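Beta-lactamase (Serratia marcescens, PDB 5GS8) probably hydrolyses beta-lactam antibiotics to substituted beta-amino acids, as a class A beta-lactamase that confers antibiotic resistance. Local coordinates at residues N231-I236 with A245-V250. Sequence-based numbering, arbitrary orientation.
Sequences NDIGII and AIAVYV. With NA (sodium ion), chain H.
Asn231 and Tyr249 face each other as a non-hydrogen-bonded pair of two antiparallel strands. Asn231 CB lies 3.6 Å from Val248 O. Asn231 CG sits 3.4 Å from Tyr249 CD2, with amide and ring planes 61° apart. Asn231 OD1 approaches the backbone, 3.3 Å from Tyr249 CA. Asn231 ND2 lies obliquely beside CD2 and CE2 of the Tyr249 ring and is hydrogen-bonded to Pro44 O. CG lies anti to the carbonyl carbon (chi1 -53°), which brings the amide across to the tyrosine. Further along the ring, Ile233 CG2 meets Tyr249 OH at 3.4 Å and Ala247 CB at 3.7 Å. The Tyr249 hydroxyl is hydrogen-bonded to Thr167 OG1 of helix 164-175, which packs on the face of Ile233, Ala247 and Tyr249. The backbones are joined by two pairs of reciprocal bonds, Asp232 with Val248 and Gly234 with Ile246. On the face of Asp232, Ile246 and Val248, Ile236 CD1 touches Ile246 CG2, and Ile236 also packs on helix 257-276. The Asp232 carboxylate leads off to a sodium ion, bound by Asp232 OD2 at 2.8 Å together with Gly198 O. Asp232 OD1 is hydrogen-bonded to His214 ND1. This buried beta hairpin, strands 227-237 and 243-253, belongs to the central antiparallel sheet of the class A beta-lactamase fold, packed between helices.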
loop_
_atom_site.group_PDB
_atom_site.type_symbol
_atom_site.label_atom_id
_atom_site.label_comp_id
_atom_site.label_asym_id
_atom_site.label_seq_id
_atom_site.Cartn_x
_atom_site.Cartn_y
_atom_site.Cartn_z
ATOM N N ASN A 231 -5.360 6.162 -13.969
ATOM C CA ASN A 231 -6.111 7.422 -14.219
ATOM C C ASN A 231 -5.274 8.615 -13.775
ATOM O O ASN A 231 -4.417 8.484 -12.882
ATOM C CB ASN A 231 -7.422 7.499 -13.430
ATOM C CG ASN A 231 -8.314 6.288 -13.623
ATOM O OD1 ASN A 231 -8.311 5.629 -14.704
ATOM N ND2 ASN A 231 -9.086 5.971 -12.571
ATOM N N ASP A 232 -5.598 9.787 -14.323
ATOM C CA ASP A 232 -5.047 11.046 -13.806
ATOM C C ASP A 232 -5.991 12.159 -14.273
ATOM O O ASP A 232 -6.410 12.167 -15.445
ATOM C CB ASP A 232 -3.614 11.254 -14.303
ATOM C CG ASP A 232 -2.817 12.287 -13.499
ATOM O OD1 ASP A 232 -3.234 12.615 -12.359
ATOM O OD2 ASP A 232 -1.722 12.683 -13.956
ATOM N N ILE A 233 -6.317 13.071 -13.357
ATOM C CA ILE A 233 -7.283 14.147 -13.597
ATOM C C ILE A 233 -6.708 15.424 -13.039
ATOM O O ILE A 233 -6.003 15.396 -12.018
ATOM C CB ILE A 233 -8.678 13.853 -12.965
ATOM C CG1 ILE A 233 -8.685 13.992 -11.432
ATOM C CG2 ILE A 233 -9.158 12.448 -13.348
ATOM C CD1 ILE A 233 -10.082 14.007 -10.813
ATOM N N GLY A 234 -6.909 16.535 -13.716
ATOM C CA GLY A 234 -6.382 17.782 -13.155
ATOM C C GLY A 234 -6.637 19.003 -13.989
ATOM O O GLY A 234 -7.366 18.997 -14.956
ATOM N N ILE A 235 -6.020 20.079 -13.544
ATOM C CA ILE A 235 -6.080 21.384 -14.218
ATOM C C ILE A 235 -4.686 21.833 -14.507
ATOM O O ILE A 235 -3.806 21.785 -13.620
ATOM C CB ILE A 235 -6.755 22.467 -13.363
ATOM C CG1 ILE A 235 -8.107 22.017 -12.819
ATOM C CG2 ILE A 235 -6.892 23.754 -14.170
ATOM C CD1 ILE A 235 -8.061 21.591 -11.375
ATOM N N ILE A 236 -4.432 22.174 -15.763
ATOM C CA ILE A 236 -3.101 22.517 -16.245
ATOM C C ILE A 236 -3.048 23.982 -16.662
ATOM O O ILE A 236 -3.985 24.507 -17.251
ATOM C CB ILE A 236 -2.750 21.598 -17.402
ATOM C CG1 ILE A 236 -2.823 20.140 -16.884
ATOM C CG2 ILE A 236 -1.413 21.941 -18.011
ATOM C CD1 ILE A 236 -2.393 19.056 -17.813
ATOM N N ALA A 245 -8.954 21.939 -17.904
ATOM C CA ALA A 245 -9.187 20.712 -17.148
ATOM C C ALA A 245 -9.104 19.498 -18.073
ATOM O O ALA A 245 -9.512 19.567 -19.213
ATOM C CB ALA A 245 -10.522 20.753 -16.463
ATOM N N ILE A 246 -8.473 18.437 -17.586
ATOM C CA ILE A 246 -8.332 17.212 -18.370
ATOM C C ILE A 246 -8.493 16.016 -17.460
ATOM O O ILE A 246 -8.057 16.040 -16.310
ATOM C CB ILE A 246 -6.985 17.190 -19.135
ATOM C CG1 ILE A 246 -6.792 15.927 -19.955
ATOM C CG2 ILE A 246 -5.772 17.385 -18.215
ATOM C CD1 ILE A 246 -5.692 16.048 -20.974
ATOM N N ALA A 247 -9.148 14.973 -17.987
ATOM C CA ALA A 247 -9.266 13.715 -17.242
ATOM C C ALA A 247 -9.047 12.561 -18.193
ATOM O O ALA A 247 -9.610 12.556 -19.306
ATOM C CB ALA A 247 -10.615 13.640 -16.590
ATOM N N VAL A 248 -8.123 11.667 -17.846
ATOM C CA VAL A 248 -7.872 10.481 -18.635
ATOM C C VAL A 248 -8.004 9.230 -17.767
ATOM O O VAL A 248 -7.391 9.126 -16.692
ATOM C CB VAL A 248 -6.517 10.509 -19.342
ATOM C CG1 VAL A 248 -6.340 9.265 -20.191
ATOM C CG2 VAL A 248 -6.332 11.791 -20.145
ATOM N N TYR A 249 -8.821 8.279 -18.238
ATOM C CA TYR A 249 -9.062 7.015 -17.560
ATOM C C TYR A 249 -8.649 5.886 -18.464
ATOM O O TYR A 249 -9.266 5.650 -19.491
ATOM C CB TYR A 249 -10.554 6.879 -17.223
ATOM C CG TYR A 249 -11.040 7.960 -16.328
ATOM C CD1 TYR A 249 -11.503 9.185 -16.835
ATOM C CD2 TYR A 249 -11.071 7.774 -14.945
ATOM C CE1 TYR A 249 -11.923 10.186 -15.985
ATOM C CE2 TYR A 249 -11.433 8.828 -14.091
ATOM C CZ TYR A 249 -11.842 10.011 -14.618
ATOM O OH TYR A 249 -12.238 10.999 -13.749
ATOM N N VAL A 250 -7.541 5.250 -18.174
ATOM C CA VAL A 250 -7.137 4.051 -18.912
ATOM C C VAL A 250 -7.692 2.851 -18.187
ATOM O O VAL A 250 -7.178 2.482 -17.099
ATOM C CB VAL A 250 -5.615 3.957 -19.015
ATOM C CG1 VAL A 250 -5.217 2.727 -19.829
ATOM C CG2 VAL A 250 -5.028 5.198 -19.667
HETATM NA NA NA H . 0.743 13.887 -13.689
#